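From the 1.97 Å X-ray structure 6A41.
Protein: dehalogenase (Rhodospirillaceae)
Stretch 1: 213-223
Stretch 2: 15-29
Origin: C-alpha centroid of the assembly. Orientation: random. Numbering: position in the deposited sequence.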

ATOM      1  N   LYS A 213     -13.748  20.429   0.392  1.00 13.92           N
ATOM      2  CA  LYS A 213     -14.773  21.021   1.220  1.00 15.06           C
ATOM      3  C   LYS A 213     -15.047  20.224   2.467  1.00 13.69           C
ATOM      4  O   LYS A 213     -15.003  18.961   2.471  1.00 10.38           O
ATOM      5  CB  LYS A 213     -16.076  21.156   0.413  1.00 18.38           C
ATOM      6  CG  LYS A 213     -15.830  22.168  -0.699  1.00 23.84           C
ATOM      7  CD  LYS A 213     -17.104  22.561  -1.382  1.00 32.81           C
ATOM      8  CE  LYS A 213     -17.917  21.358  -1.861  1.00 39.47           C
ATOM      9  NZ  LYS A 213     -18.581  21.721  -3.183  1.00 42.93           N
ATOM     10  N   SER A 214     -15.386  20.947   3.549  1.00 12.21           N
ATOM     11  CA  SER A 214     -15.627  20.249   4.801  1.00 13.48           C
ATOM     12  C   SER A 214     -16.883  19.322   4.586  1.00 13.20           C
ATOM     13  O   SER A 214     -16.889  18.232   5.170  1.00 12.64           O
ATOM     14  CB  SER A 214     -15.882  21.200   5.999  1.00 14.73           C
ATOM     15  OG  SER A 214     -17.066  21.872   5.669  1.00 19.02           O
ATOM     16  N   ASP A 215     -17.855  19.726   3.749  1.00 12.78           N
ATOM     17  CA  ASP A 215     -18.958  18.856   3.334  1.00 13.88           C
ATOM     18  C   ASP A 215     -18.646  17.562   2.576  1.00 11.94           C
ATOM     19  O   ASP A 215     -19.453  16.604   2.655  1.00 11.19           O
ATOM     20  CB  ASP A 215     -19.988  19.633   2.594  1.00 16.13           C
ATOM     21  CG  ASP A 215     -20.787  20.541   3.598  1.00 19.87           C
ATOM     22  OD1 ASP A 215     -20.609  20.489   4.870  1.00 22.01           O
ATOM     23  OD2 ASP A 215     -21.586  21.301   3.099  1.00 24.84           O
ATOM     24  N   GLU A 216     -17.505  17.569   1.872  1.00 11.21           N
ATOM     25  CA  GLU A 216     -16.991  16.388   1.166  1.00 11.09           C
ATOM     26  C   GLU A 216     -16.411  15.405   2.165  1.00 10.26           C
ATOM     27  O   GLU A 216     -16.712  14.181   2.105  1.00  9.15           O
ATOM     28  CB  GLU A 216     -15.923  16.709   0.091  1.00 11.87           C
ATOM     29  CG  GLU A 216     -16.519  17.345  -1.128  1.00 12.84           C
ATOM     30  CD  GLU A 216     -15.536  18.111  -2.067  1.00 13.98           C
ATOM     31  OE1 GLU A 216     -14.527  18.674  -1.638  1.00 14.25           O
ATOM     32  OE2 GLU A 216     -15.849  18.116  -3.279  1.00 14.92           O
ATOM     33  N   LEU A 217     -15.580  15.944   3.052  1.00  9.55           N
ATOM     34  CA  LEU A 217     -15.068  15.069   4.188  1.00  9.66           C
ATOM     35  C   LEU A 217     -16.231  14.557   5.005  1.00  9.18           C
ATOM     36  O   LEU A 217     -16.265  13.354   5.337  1.00  8.87           O
ATOM     37  CB  LEU A 217     -14.085  15.842   5.005  1.00  9.53           C
ATOM     38  CG  LEU A 217     -13.383  15.105   6.146  1.00  9.62           C
ATOM     39  CD1 LEU A 217     -12.785  13.839   5.728  1.00  9.33           C
ATOM     40  CD2 LEU A 217     -12.291  15.958   6.726  1.00  9.90           C
ATOM     41  N   GLY A 218     -17.180  15.465   5.323  1.00  8.75           N
ATOM     42  CA  GLY A 218     -18.372  15.010   6.088  1.00  9.12           C
ATOM     43  C   GLY A 218     -19.196  13.884   5.370  1.00  8.94           C
ATOM     44  O   GLY A 218     -19.620  12.882   6.013  1.00  9.30           O
ATOM     45  N   ALA A 219     -19.398  14.039   4.075  1.00  8.77           N
ATOM     46  CA  ALA A 219     -20.124  13.081   3.312  1.00  9.30           C
ATOM     47  C   ALA A 219     -19.370  11.716   3.281  1.00  9.20           C
ATOM     48  O   ALA A 219     -20.017  10.655   3.308  1.00  9.33           O
ATOM     49  CB  ALA A 219     -20.451  13.512   1.840  1.00  9.96           C
ATOM     50  N   THR A 220     -18.058  11.772   3.196  1.00  8.94           N
ATOM     51  CA  THR A 220     -17.248  10.539   3.280  1.00  9.23           C
ATOM     52  C   THR A 220     -17.382   9.787   4.561  1.00  8.75           C
ATOM     53  O   THR A 220     -17.570   8.571   4.606  1.00  8.68           O
ATOM     54  CB  THR A 220     -15.797  10.843   2.852  1.00  9.06           C
ATOM     55  OG1 THR A 220     -15.811  11.445   1.510  1.00  9.47           O
ATOM     56  CG2 THR A 220     -15.049   9.596   2.817  1.00  9.36           C
ATOM     57  N   ILE A 221     -17.222  10.502   5.644  1.00  8.78           N
ATOM     58  CA  ILE A 221     -17.440   9.934   6.975  1.00  8.69           C
ATOM     59  C   ILE A 221     -18.857   9.404   7.142  1.00  9.18           C
ATOM     60  O   ILE A 221     -19.035   8.220   7.632  1.00  8.86           O
ATOM     61  CB  ILE A 221     -17.032  10.972   8.051  1.00  8.51           C
ATOM     62  CG1 ILE A 221     -15.575  11.371   8.009  1.00  8.40           C
ATOM     63  CG2 ILE A 221     -17.525  10.574   9.432  1.00  9.00           C
ATOM     64  CD1 ILE A 221     -15.299  12.752   8.670  1.00  8.69           C
ATOM     65  N   CYS A 222     -19.869  10.171   6.731  1.00  9.05           N
ATOM     66  CA  CYS A 222     -21.221   9.716   6.733  1.00 10.04           C
ATOM     67  C   CYS A 222     -21.471   8.427   5.919  1.00  9.90           C
ATOM     68  O   CYS A 222     -22.128   7.484   6.373  1.00  9.14           O
ATOM     69  CB  CYS A 222     -22.194  10.783   6.274  1.00 11.09           C
ATOM     70  SG  CYS A 222     -22.381  12.059   7.547  1.00 14.91           S
ATOM     71  N   PHE A 223     -20.867   8.386   4.727  1.00  9.54           N
ATOM     72  CA  PHE A 223     -20.964   7.178   3.972  1.00  9.43           C
ATOM     73  C   PHE A 223     -20.411   5.942   4.795  1.00  9.40           C
ATOM     74  O   PHE A 223     -21.143   4.899   4.890  1.00  8.40           O
ATOM     75  CB  PHE A 223     -20.224   7.278   2.600  1.00  9.97           C
ATOM     76  CG  PHE A 223     -20.090   5.880   1.923  1.00 10.13           C
ATOM     77  CD1 PHE A 223     -21.208   5.234   1.459  1.00 10.88           C
ATOM     78  CD2 PHE A 223     -18.850   5.255   1.875  1.00 10.99           C
ATOM     79  CE1 PHE A 223     -21.155   3.900   0.919  1.00 11.00           C
ATOM     80  CE2 PHE A 223     -18.724   3.982   1.330  1.00 10.79           C
ATOM     81  CZ  PHE A 223     -19.849   3.332   0.873  1.00 10.57           C
TER
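Stretch 2 15-29: KFAGHGTTRIALAQG

Ile24 of stretch 2 fits as a knob among Asp215, Gly218, Ala219 and Cys222. Ile24 CG2 is 3.8 Å from Ala219 CA and 3.9 Å from Cys222 SG. Cys222 SG also meets Ala25 CB at 3.7 Å.

Stretch 2 packs on stretch 1 as a second helix, residues 18-27, entered through a type II' turn from Lys15 to Gly18. Its axis crosses that of helix 214-223 at -62°, with a closest approach of 7.2 Å. The N-to-C directions make an angle of 62°, neither close to parallel nor antiparallel. Such close packing rests on glycine. Gly218 CA lies 3.8 Å from Thr21 CA, and a CB on Gly218 would clash with Gly20 O. A CB on Gly20 would likewise clash with Ser214 O; instead Gly20 CA makes a CA-H...O contact with Ser214 O at 3.6 Å.

Toward the start of stretch 2, Ala17 CB touches both Leu217 CD2 and Ile221 CD1 at 3.7 Å. Thr21 OG1 donates a hydrogen bond to Ala17 O at 2.8 Å, within stretch 2.

At the polar edge Arg23 meets Asp215 and Ser214. Arg23 runs t, t through chi1 and chi2 and then turns at chi3 (m), and Arg23 NH1 lies 2.7 Å from Asp215 OD1, a hydrogen-bonded salt bridge. A water bridges Arg23 NH1 and Ser214 OG, 2.9 Å from each. Past the helix end, a second water accepts from Gln28 NE2 at 2.9 Å and donates to Ala219 O at 3.0 Å.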

ATOM      1  N   LYS A  15     -13.383  20.870  16.256  1.00 14.33           N
ATOM      2  CA  LYS A  15     -12.153  20.758  15.473  1.00 15.49           C
ATOM      3  C   LYS A  15     -12.418  20.008  14.193  1.00 13.53           C
ATOM      4  O   LYS A  15     -13.405  19.272  14.073  1.00 12.11           O
ATOM      5  CB  LYS A  15     -11.139  19.910  16.234  1.00 18.16           C
ATOM      6  CG  LYS A  15     -10.573  20.678  17.417  1.00 22.65           C
ATOM      7  CD  LYS A  15      -9.754  19.762  18.269  1.00 25.93           C
ATOM      8  CE  LYS A  15      -8.284  19.871  18.041  1.00 30.99           C
ATOM      9  NZ  LYS A  15      -7.678  21.205  18.245  1.00 34.41           N
ATOM     10  N   PHE A  16     -11.471  20.162  13.303  1.00 13.27           N
ATOM     11  CA  PHE A  16     -11.235  19.256  12.138  1.00 11.52           C
ATOM     12  C   PHE A  16     -12.548  18.945  11.381  1.00 11.25           C
ATOM     13  O   PHE A  16     -13.130  19.869  10.821  1.00 10.85           O
ATOM     14  CB  PHE A  16     -10.551  17.958  12.704  1.00 11.90           C
ATOM     15  CG  PHE A  16      -9.815  17.089  11.672  1.00 11.67           C
ATOM     16  CD1 PHE A  16      -9.497  17.554  10.369  1.00 12.29           C
ATOM     17  CD2 PHE A  16      -9.381  15.858  12.046  1.00 12.22           C
ATOM     18  CE1 PHE A  16      -8.843  16.755   9.469  1.00 12.14           C
ATOM     19  CE2 PHE A  16      -8.659  15.075  11.185  1.00 12.13           C
ATOM     20  CZ  PHE A  16      -8.370  15.508   9.923  1.00 12.50           C
ATOM     21  N   ALA A  17     -13.046  17.709  11.374  1.00  9.49           N
ATOM     22  CA  ALA A  17     -14.159  17.358  10.513  1.00  9.44           C
ATOM     23  C   ALA A  17     -15.517  17.468  11.217  1.00  9.70           C
ATOM     24  O   ALA A  17     -16.571  17.067  10.674  1.00  9.69           O
ATOM     25  CB  ALA A  17     -14.005  15.946  10.028  1.00  9.21           C
ATOM     26  N   GLY A  18     -15.539  18.023  12.427  1.00 10.47           N
ATOM     27  CA  GLY A  18     -16.810  18.014  13.229  1.00 10.53           C
ATOM     28  C   GLY A  18     -18.027  18.688  12.590  1.00 11.20           C
ATOM     29  O   GLY A  18     -19.167  18.157  12.614  1.00 10.58           O
ATOM     30  N   HIS A  19     -17.839  19.906  12.126  1.00 11.30           N
ATOM     31  CA  HIS A  19     -18.919  20.629  11.553  1.00 11.55           C
ATOM     32  C   HIS A  19     -19.415  20.047  10.263  1.00 10.98           C
ATOM     33  O   HIS A  19     -20.634  19.957  10.058  1.00 10.35           O
ATOM     34  CB  HIS A  19     -18.555  22.109  11.368  1.00 13.00           C
ATOM     35  CG  HIS A  19     -18.524  22.847  12.667  1.00 14.62           C
ATOM     36  ND1 HIS A  19     -18.682  24.214  12.732  1.00 15.32           N
ATOM     37  CD2 HIS A  19     -18.547  22.395  13.943  1.00 15.44           C
ATOM     38  CE1 HIS A  19     -18.661  24.574  14.015  1.00 16.47           C
ATOM     39  NE2 HIS A  19     -18.572  23.494  14.762  1.00 15.59           N
ATOM     40  N   GLY A  20     -18.470  19.706   9.367  1.00 10.54           N
ATOM     41  CA  GLY A  20     -18.860  19.056   8.043  1.00 10.00           C
ATOM     42  C   GLY A  20     -19.656  17.800   8.340  1.00 10.01           C
ATOM     43  O   GLY A  20     -20.668  17.557   7.731  1.00  9.86           O
ATOM     44  N   THR A  21     -19.146  16.962   9.279  1.00  9.70           N
ATOM     45  CA  THR A  21     -19.786  15.740   9.544  1.00 10.09           C
ATOM     46  C   THR A  21     -21.178  16.006  10.173  1.00  9.93           C
ATOM     47  O   THR A  21     -22.102  15.381   9.806  1.00 10.54           O
ATOM     48  CB  THR A  21     -18.966  14.837  10.465  1.00 10.42           C
ATOM     49  OG1 THR A  21     -17.645  14.637   9.859  1.00 10.79           O
ATOM     50  CG2 THR A  21     -19.666  13.485  10.632  1.00 10.82           C
ATOM     51  N   THR A  22     -21.286  16.929  11.126  1.00  9.65           N
ATOM     52  CA  THR A  22     -22.594  17.197  11.755  1.00 10.06           C
ATOM     53  C   THR A  22     -23.635  17.563  10.701  1.00  9.96           C
ATOM     54  O   THR A  22     -24.768  17.034  10.661  1.00  9.18           O
ATOM     55  CB  THR A  22     -22.469  18.394  12.708  1.00 10.20           C
ATOM     56  OG1 THR A  22     -21.633  18.058  13.789  1.00 10.37           O
ATOM     57  CG2 THR A  22     -23.828  18.791  13.264  1.00 10.31           C
ATOM     58  N   ARG A  23     -23.200  18.492   9.868  1.00 10.53           N
ATOM     59  CA  ARG A  23     -24.038  19.078   8.807  1.00 11.86           C
ATOM     60  C   ARG A  23     -24.595  18.028   7.827  1.00 11.51           C
ATOM     61  O   ARG A  23     -25.838  17.970   7.535  1.00 10.79           O
ATOM     62  CB  ARG A  23     -23.255  20.146   8.014  1.00 13.80           C
ATOM     63  CG  ARG A  23     -24.100  20.896   7.033  1.00 16.14           C
ATOM     64  CD  ARG A  23     -23.343  21.938   6.155  1.00 18.75           C
ATOM     65  NE  ARG A  23     -22.710  22.864   7.039  1.00 21.50           N
ATOM     66  CZ  ARG A  23     -21.417  23.003   7.339  1.00 20.93           C
ATOM     67  NH1 ARG A  23     -20.468  22.327   6.803  1.00 22.28           N
ATOM     68  NH2 ARG A  23     -21.114  23.925   8.263  1.00 23.27           N
ATOM     69  N   ILE A  24     -23.706  17.207   7.308  1.00 10.36           N
ATOM     70  CA  ILE A  24     -24.148  16.144   6.395  1.00 10.82           C
ATOM     71  C   ILE A  24     -24.948  15.055   7.114  1.00 10.61           C
ATOM     72  O   ILE A  24     -25.980  14.631   6.562  1.00 10.22           O
ATOM     73  CB  ILE A  24     -22.947  15.559   5.613  1.00 10.90           C
ATOM     74  CG1 ILE A  24     -22.238  16.631   4.733  1.00 11.57           C
ATOM     75  CG2 ILE A  24     -23.418  14.468   4.666  1.00 10.97           C
ATOM     76  CD1 ILE A  24     -23.160  17.349   3.750  1.00 12.75           C
ATOM     77  N   ALA A  25     -24.523  14.626   8.311  1.00 10.16           N
ATOM     78  CA  ALA A  25     -25.228  13.565   9.017  1.00 10.32           C
ATOM     79  C   ALA A  25     -26.703  14.010   9.240  1.00 11.20           C
ATOM     80  O   ALA A  25     -27.644  13.262   9.049  1.00 11.15           O
ATOM     81  CB  ALA A  25     -24.541  13.312  10.326  1.00  9.99           C
ATOM     82  N   LEU A  26     -26.892  15.284   9.621  1.00 12.10           N
ATOM     83  CA  LEU A  26     -28.251  15.798   9.900  1.00 12.08           C
ATOM     84  C   LEU A  26     -29.071  15.835   8.616  1.00 12.14           C
ATOM     85  O   LEU A  26     -30.216  15.483   8.594  1.00 12.53           O
ATOM     86  CB  LEU A  26     -28.157  17.166  10.589  1.00 12.06           C
ATOM     87  CG  LEU A  26     -27.727  17.281  12.010  1.00 11.58           C
ATOM     88  CD1 LEU A  26     -27.677  18.753  12.362  1.00 11.53           C
ATOM     89  CD2 LEU A  26     -28.688  16.585  12.936  1.00 11.96           C
ATOM     90  N   ALA A  27     -28.436  16.211   7.509  1.00 13.63           N
ATOM     91  CA  ALA A  27     -29.099  16.296   6.188  1.00 14.87           C
ATOM     92  C   ALA A  27     -29.446  14.913   5.737  1.00 15.16           C
ATOM     93  O   ALA A  27     -30.380  14.716   5.002  1.00 14.99           O
ATOM     94  CB  ALA A  27     -28.139  16.946   5.158  1.00 14.89           C
ATOM     95  N   GLN A  28     -28.700  13.907   6.168  1.00 14.86           N
ATOM     96  CA  GLN A  28     -28.990  12.505   5.791  1.00 14.91           C
ATOM     97  C   GLN A  28     -29.859  11.806   6.846  1.00 14.97           C
ATOM     98  O   GLN A  28     -30.017  10.560   6.838  1.00 15.17           O
ATOM     99  CB  GLN A  28     -27.702  11.758   5.574  1.00 15.70           C
ATOM    100  CG  GLN A  28     -26.881  12.227   4.348  1.00 16.22           C
ATOM    101  CD  GLN A  28     -25.663  11.302   4.039  1.00 18.56           C
ATOM    102  OE1 GLN A  28     -25.445  10.291   4.732  1.00 21.39           O
ATOM    103  NE2 GLN A  28     -24.808  11.674   3.015  1.00 20.71           N
ATOM    104  N   GLY A  29     -30.426  12.575   7.787  1.00 13.84           N
ATOM    105  CA  GLY A  29     -31.370  12.020   8.714  1.00 13.55           C
ATOM    106  C   GLY A  29     -30.869  11.509  10.051  1.00 13.39           C
ATOM    107  O   GLY A  29     -31.700  10.961  10.851  1.00 12.57           O
TER
HETATM  108  O   HOH W   1     -18.049  23.479   7.928  1.00 24.13           O
HETATM  109  O   HOH W   2     -22.549  10.349   1.799  1.00 20.67           O